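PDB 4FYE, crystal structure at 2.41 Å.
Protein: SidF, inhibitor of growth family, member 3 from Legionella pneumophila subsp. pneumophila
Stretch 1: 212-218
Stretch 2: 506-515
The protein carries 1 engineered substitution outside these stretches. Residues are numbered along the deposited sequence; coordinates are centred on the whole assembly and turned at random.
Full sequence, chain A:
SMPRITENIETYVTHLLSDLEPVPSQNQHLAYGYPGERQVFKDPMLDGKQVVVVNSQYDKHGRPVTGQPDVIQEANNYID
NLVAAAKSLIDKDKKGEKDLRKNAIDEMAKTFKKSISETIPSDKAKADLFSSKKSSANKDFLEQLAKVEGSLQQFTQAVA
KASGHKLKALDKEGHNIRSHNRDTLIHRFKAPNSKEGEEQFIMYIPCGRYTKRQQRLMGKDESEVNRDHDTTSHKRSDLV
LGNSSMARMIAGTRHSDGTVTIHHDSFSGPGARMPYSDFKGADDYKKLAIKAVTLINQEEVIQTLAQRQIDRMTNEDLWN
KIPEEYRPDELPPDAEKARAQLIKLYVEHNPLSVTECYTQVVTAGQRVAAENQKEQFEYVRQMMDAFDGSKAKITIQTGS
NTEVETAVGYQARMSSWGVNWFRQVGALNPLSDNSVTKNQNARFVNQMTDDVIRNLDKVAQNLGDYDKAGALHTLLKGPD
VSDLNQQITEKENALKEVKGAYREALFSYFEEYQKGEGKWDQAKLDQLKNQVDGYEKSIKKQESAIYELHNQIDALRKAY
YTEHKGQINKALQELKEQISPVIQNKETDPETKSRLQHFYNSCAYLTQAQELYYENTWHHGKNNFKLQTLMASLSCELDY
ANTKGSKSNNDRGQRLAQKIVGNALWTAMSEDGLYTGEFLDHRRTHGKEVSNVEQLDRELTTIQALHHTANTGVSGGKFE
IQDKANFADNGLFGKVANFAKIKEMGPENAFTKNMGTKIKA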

ATOM      1  N   LYS A 212      15.031   7.429 -14.577  1.00 57.85           N
ATOM      2  CA  LYS A 212      15.916   7.366 -15.705  1.00 65.00           C
ATOM      3  C   LYS A 212      17.059   6.401 -15.414  1.00 63.13           C
ATOM      4  O   LYS A 212      17.451   5.636 -16.274  1.00 63.68           O
ATOM      5  CB  LYS A 212      16.405   8.756 -16.155  1.00 63.99           C
ATOM      6  CG  LYS A 212      15.244   9.605 -16.620  1.00 67.47           C
ATOM      7  CD  LYS A 212      15.566  10.449 -17.828  1.00 77.06           C
ATOM      8  CE  LYS A 212      14.511  11.523 -18.062  1.00 79.45           C
ATOM      9  NZ  LYS A 212      15.102  12.754 -18.721  1.00 89.30           N
ATOM     10  N   ARG A 213      17.593   6.459 -14.204  1.00 61.07           N
ATOM     11  CA  ARG A 213      18.627   5.532 -13.807  1.00 61.37           C
ATOM     12  C   ARG A 213      18.204   4.078 -14.052  1.00 62.38           C
ATOM     13  O   ARG A 213      18.935   3.326 -14.670  1.00 68.65           O
ATOM     14  CB  ARG A 213      18.959   5.722 -12.342  1.00 62.19           C
ATOM     15  CG  ARG A 213      20.176   4.957 -11.879  1.00 59.86           C
ATOM     16  CD  ARG A 213      20.081   4.766 -10.390  1.00 57.81           C
ATOM     17  NE  ARG A 213      20.150   6.053  -9.734  1.00 61.91           N
ATOM     18  CZ  ARG A 213      21.286   6.708  -9.512  1.00 65.71           C
ATOM     19  NH1 ARG A 213      22.444   6.179  -9.897  1.00 66.55           N
ATOM     20  NH2 ARG A 213      21.261   7.882  -8.898  1.00 62.00           N
ATOM     21  N   GLN A 214      17.031   3.679 -13.584  1.00 59.69           N
ATOM     22  CA  GLN A 214      16.527   2.331 -13.891  1.00 62.10           C
ATOM     23  C   GLN A 214      16.441   2.112 -15.412  1.00 64.10           C
ATOM     24  O   GLN A 214      16.826   1.078 -15.934  1.00 65.10           O
ATOM     25  CB  GLN A 214      15.144   2.102 -13.262  1.00 57.97           C
ATOM     26  CG  GLN A 214      15.135   1.871 -11.762  1.00 56.77           C
ATOM     27  CD  GLN A 214      13.746   2.065 -11.166  1.00 55.91           C
ATOM     28  OE1 GLN A 214      12.947   2.843 -11.698  1.00 53.18           O
ATOM     29  NE2 GLN A 214      13.478   1.415 -10.020  1.00 48.82           N
ATOM     30  N   GLN A 215      15.943   3.116 -16.111  1.00 66.92           N
ATOM     31  CA  GLN A 215      15.698   3.013 -17.520  1.00 71.93           C
ATOM     32  C   GLN A 215      16.982   2.605 -18.252  1.00 72.80           C
ATOM     33  O   GLN A 215      16.943   1.681 -19.064  1.00 80.47           O
ATOM     34  CB  GLN A 215      15.071   4.316 -18.045  1.00 79.48           C
ATOM     35  CG  GLN A 215      14.144   4.193 -19.261  1.00101.32           C
ATOM     36  CD  GLN A 215      13.049   3.096 -19.167  1.00111.37           C
ATOM     37  OE1 GLN A 215      11.868   3.394 -18.961  1.00107.17           O
ATOM     38  NE2 GLN A 215      13.440   1.828 -19.362  1.00117.03           N
ATOM     39  N   ARG A 216      18.121   3.217 -17.938  1.00 68.00           N
ATOM     40  CA  ARG A 216      19.350   2.857 -18.644  1.00 74.76           C
ATOM     41  C   ARG A 216      20.106   1.611 -18.102  1.00 79.37           C
ATOM     42  O   ARG A 216      20.898   1.015 -18.834  1.00 80.47           O
ATOM     43  CB  ARG A 216      20.280   4.053 -18.776  1.00 80.25           C
ATOM     44  CG  ARG A 216      20.962   4.412 -17.476  1.00 85.34           C
ATOM     45  CD  ARG A 216      21.897   5.592 -17.611  1.00 86.58           C
ATOM     46  NE  ARG A 216      21.949   6.353 -16.368  1.00 89.56           N
ATOM     47  CZ  ARG A 216      22.683   6.020 -15.301  1.00 96.07           C
ATOM     48  NH1 ARG A 216      23.450   4.907 -15.298  1.00 86.52           N
ATOM     49  NH2 ARG A 216      22.632   6.814 -14.224  1.00 96.41           N
ATOM     50  N   LEU A 217      19.885   1.222 -16.840  1.00 74.90           N
ATOM     51  CA  LEU A 217      20.374  -0.082 -16.376  1.00 77.47           C
ATOM     52  C   LEU A 217      19.486  -1.208 -16.877  1.00 78.70           C
ATOM     53  O   LEU A 217      19.384  -2.232 -16.241  1.00 84.63           O
ATOM     54  CB  LEU A 217      20.500  -0.179 -14.843  1.00 71.77           C
ATOM     55  CG  LEU A 217      21.263   0.853 -13.986  1.00 75.05           C
ATOM     56  CD1 LEU A 217      20.663   0.871 -12.592  1.00 73.64           C
ATOM     57  CD2 LEU A 217      22.757   0.631 -13.882  1.00 74.36           C
ATOM     58  N   MET A 218      18.816  -1.034 -18.004  1.00 84.36           N
ATOM     59  CA  MET A 218      18.022  -2.139 -18.534  1.00 88.51           C
ATOM     60  C   MET A 218      18.230  -2.250 -20.031  1.00 99.34           C
ATOM     61  O   MET A 218      17.291  -2.564 -20.763  1.00102.40           O
ATOM     62  CB  MET A 218      16.537  -1.977 -18.200  1.00 79.53           C
ATOM     63  CG  MET A 218      16.279  -1.821 -16.719  1.00 82.13           C
ATOM     64  SD  MET A 218      14.645  -2.289 -16.145  0.71 80.37           S
ATOM     65  CE  MET A 218      13.583  -1.001 -16.812  1.00 83.74           C
ATOM     66  N   LEU A 506      27.389   3.143  -3.609  1.00 78.00           N
ATOM     67  CA  LEU A 506      26.583   1.947  -3.837  1.00 77.76           C
ATOM     68  C   LEU A 506      25.935   1.796  -5.243  1.00 78.24           C
ATOM     69  O   LEU A 506      25.830   0.665  -5.768  1.00 76.80           O
ATOM     70  CB  LEU A 506      25.487   1.944  -2.791  1.00 77.54           C
ATOM     71  CG  LEU A 506      25.183   0.671  -2.030  1.00 79.97           C
ATOM     72  CD1 LEU A 506      24.009   0.913  -1.075  1.00 69.66           C
ATOM     73  CD2 LEU A 506      24.966  -0.514  -2.971  1.00 75.87           C
ATOM     74  N   PHE A 507      25.462   2.914  -5.815  1.00 71.19           N
ATOM     75  CA  PHE A 507      25.033   2.932  -7.220  1.00 71.80           C
ATOM     76  C   PHE A 507      26.215   2.501  -8.102  1.00 77.19           C
ATOM     77  O   PHE A 507      26.065   1.615  -8.953  1.00 78.92           O
ATOM     78  CB  PHE A 507      24.549   4.322  -7.672  1.00 68.61           C
ATOM     79  CG  PHE A 507      23.277   4.787  -7.040  1.00 64.39           C
ATOM     80  CD1 PHE A 507      22.120   4.010  -7.087  1.00 64.70           C
ATOM     81  CD2 PHE A 507      23.228   6.030  -6.419  1.00 67.00           C
ATOM     82  CE1 PHE A 507      20.936   4.448  -6.509  1.00 62.19           C
ATOM     83  CE2 PHE A 507      22.052   6.498  -5.842  1.00 65.48           C
ATOM     84  CZ  PHE A 507      20.894   5.701  -5.897  1.00 63.95           C
ATOM     85  N   SER A 508      27.396   3.105  -7.896  1.00 76.18           N
ATOM     86  CA  SER A 508      28.583   2.667  -8.657  1.00 79.90           C
ATOM     87  C   SER A 508      28.797   1.168  -8.480  1.00 83.39           C
ATOM     88  O   SER A 508      29.042   0.444  -9.466  1.00 89.26           O
ATOM     89  CB  SER A 508      29.848   3.440  -8.292  1.00 75.61           C
ATOM     90  OG  SER A 508      29.729   4.800  -8.658  1.00 76.56           O
ATOM     91  N   TYR A 509      28.686   0.677  -7.244  1.00 77.40           N
ATOM     92  CA  TYR A 509      28.943  -0.721  -7.086  1.00 77.76           C
ATOM     93  C   TYR A 509      27.996  -1.554  -7.951  1.00 77.74           C
ATOM     94  O   TYR A 509      28.423  -2.527  -8.551  1.00 81.19           O
ATOM     95  CB  TYR A 509      28.897  -1.151  -5.630  1.00 78.23           C
ATOM     96  CG  TYR A 509      28.882  -2.661  -5.481  1.00 76.80           C
ATOM     97  CD1 TYR A 509      27.695  -3.378  -5.601  1.00 73.97           C
ATOM     98  CD2 TYR A 509      30.044  -3.373  -5.239  1.00 80.97           C
ATOM     99  CE1 TYR A 509      27.665  -4.750  -5.489  1.00 74.11           C
ATOM    100  CE2 TYR A 509      30.012  -4.761  -5.113  1.00 83.76           C
ATOM    101  CZ  TYR A 509      28.815  -5.438  -5.235  1.00 77.05           C
ATOM    102  OH  TYR A 509      28.759  -6.808  -5.120  1.00 79.77           O
ATOM    103  N   PHE A 510      26.715  -1.187  -8.025  1.00 77.13           N
ATOM    104  CA  PHE A 510      25.798  -1.982  -8.857  1.00 79.02           C
ATOM    105  C   PHE A 510      26.107  -1.901 -10.358  1.00 77.83           C
ATOM    106  O   PHE A 510      25.951  -2.899 -11.056  1.00 76.39           O
ATOM    107  CB  PHE A 510      24.311  -1.661  -8.588  1.00 72.44           C
ATOM    108  CG  PHE A 510      23.353  -2.496  -9.408  1.00 69.23           C
ATOM    109  CD1 PHE A 510      22.886  -2.055 -10.649  1.00 69.38           C
ATOM    110  CD2 PHE A 510      22.908  -3.727  -8.946  1.00 70.64           C
ATOM    111  CE1 PHE A 510      21.981  -2.822 -11.405  1.00 65.24           C
ATOM    112  CE2 PHE A 510      21.984  -4.489  -9.686  1.00 69.14           C
ATOM    113  CZ  PHE A 510      21.539  -4.041 -10.929  1.00 64.92           C
ATOM    114  N   GLU A 511      26.499  -0.710 -10.831  1.00 84.03           N
ATOM    115  CA  GLU A 511      26.903  -0.454 -12.248  1.00 89.52           C
ATOM    116  C   GLU A 511      27.903  -1.481 -12.782  1.00 89.33           C
ATOM    117  O   GLU A 511      27.745  -1.944 -13.911  1.00 85.65           O
ATOM    118  CB  GLU A 511      27.457   0.977 -12.449  1.00 93.55           C
ATOM    119  CG  GLU A 511      26.375   2.062 -12.632  1.00100.88           C
ATOM    120  CD  GLU A 511      26.890   3.508 -12.489  1.00104.17           C
ATOM    121  OE1 GLU A 511      28.000   3.817 -12.996  1.00104.65           O
ATOM    122  OE2 GLU A 511      26.184   4.351 -11.868  1.00 99.91           O
ATOM    123  N   GLU A 512      28.900  -1.829 -11.949  1.00 90.34           N
ATOM    124  CA  GLU A 512      29.908  -2.860 -12.256  1.00 95.97           C
ATOM    125  C   GLU A 512      29.363  -4.265 -12.069  1.00 96.70           C
ATOM    126  O   GLU A 512      29.535  -5.123 -12.946  1.00 99.46           O
ATOM    127  CB  GLU A 512      31.166  -2.720 -11.378  1.00100.19           C
ATOM    128  CG  GLU A 512      32.309  -1.900 -11.955  1.00106.20           C
ATOM    129  CD  GLU A 512      32.822  -2.388 -13.311  1.00113.25           C
ATOM    130  OE1 GLU A 512      33.447  -3.485 -13.394  1.00119.09           O
ATOM    131  OE2 GLU A 512      32.623  -1.638 -14.300  1.00111.81           O
ATOM    132  N   TYR A 513      28.732  -4.504 -10.912  1.00 92.50           N
ATOM    133  CA  TYR A 513      28.221  -5.820 -10.608  1.00 90.71           C
ATOM    134  C   TYR A 513      27.260  -6.250 -11.693  1.00 89.30           C
ATOM    135  O   TYR A 513      27.199  -7.428 -12.064  1.00 93.69           O
ATOM    136  CB  TYR A 513      27.551  -5.876  -9.236  1.00 89.94           C
ATOM    137  CG  TYR A 513      27.030  -7.287  -8.881  1.00 94.57           C
ATOM    138  CD1 TYR A 513      25.790  -7.730  -9.348  1.00 89.46           C
ATOM    139  CD2 TYR A 513      27.789  -8.180  -8.099  1.00 96.40           C
ATOM    140  CE1 TYR A 513      25.314  -8.990  -9.054  1.00 89.87           C
ATOM    141  CE2 TYR A 513      27.308  -9.446  -7.789  1.00 92.68           C
ATOM    142  CZ  TYR A 513      26.068  -9.836  -8.273  1.00 93.71           C
ATOM    143  OH  TYR A 513      25.538 -11.067  -7.991  1.00 94.97           O
ATOM    144  N   GLN A 514      26.515  -5.290 -12.209  1.00 85.52           N
ATOM    145  CA  GLN A 514      25.484  -5.612 -13.163  1.00 89.13           C
ATOM    146  C   GLN A 514      26.026  -6.290 -14.430  1.00 89.12           C
ATOM    147  O   GLN A 514      25.472  -7.282 -14.864  1.00 90.67           O
ATOM    148  CB  GLN A 514      24.638  -4.385 -13.485  1.00 90.47           C
ATOM    149  CG  GLN A 514      23.401  -4.745 -14.273  1.00 94.67           C
ATOM    150  CD  GLN A 514      23.303  -3.940 -15.552  1.00106.35           C
ATOM    151  OE1 GLN A 514      22.198  -3.668 -16.040  1.00109.36           O
ATOM    152  NE2 GLN A 514      24.464  -3.557 -16.113  1.00104.97           N
ATOM    153  N   LYS A 515      27.108  -5.783 -15.005  1.00 91.49           N
ATOM    154  CA  LYS A 515      27.680  -6.446 -16.183  1.00 97.54           C
ATOM    155  C   LYS A 515      28.110  -7.861 -15.853  1.00102.41           C
ATOM    156  O   LYS A 515      28.068  -8.282 -14.694  1.00100.11           O
ATOM    157  CB  LYS A 515      28.820  -5.645 -16.829  1.00 96.74           C
ATOM    158  CG  LYS A 515      29.707  -4.864 -15.876  1.00 95.01           C
ATOM    159  CD  LYS A 515      30.597  -3.862 -16.621  1.00 98.59           C
ATOM    160  CE  LYS A 515      29.961  -2.471 -16.777  1.00 91.60           C
ATOM    161  NZ  LYS A 515      30.843  -1.490 -17.483  1.00 84.29           N
TER

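A short helix, 212-216, and the residue that follows it, Leu 217, rest against one side of the helix that is already under way at 506 and carries Phe 507, Phe 510 and Glu 511. The CA to CA distance closes from 9.5 Å between Arg 213 and Phe 507 to 7.7 Å between Leu 217 and Glu 511. Most of the closest contacts are between side chains, and the contact buries 317 Å² in all. Leu 217 gives the most surface. Its amide still closes the helix, N to Arg 213 O at 3.2 Å, before its backbone leaves helical phi/psi. The side chain, chi1 m and chi2 t, points toward the second helix, where CD1 meets Phe 510 CE1 at 4.1 Å and CD2 meets the aliphatic CG of Glu 511, also at 4.1 Å. Arg 213, one turn earlier, supplies the other main contact: its guanidinium lies flat on the Phe 507 ring, planes 10° apart, with CZ 3.5 Å from the ring centroid and almost on the ring normal. This is a cation-pi stack, the positive charge facing the pi electrons; NE and NH2 remain free to hydrogen-bond in the guanidinium plane, and do so elsewhere in the structure. Arg 216 NH1 lies 4.4 Å from Glu 511 OE2, opposite charges too far apart for a salt bridge.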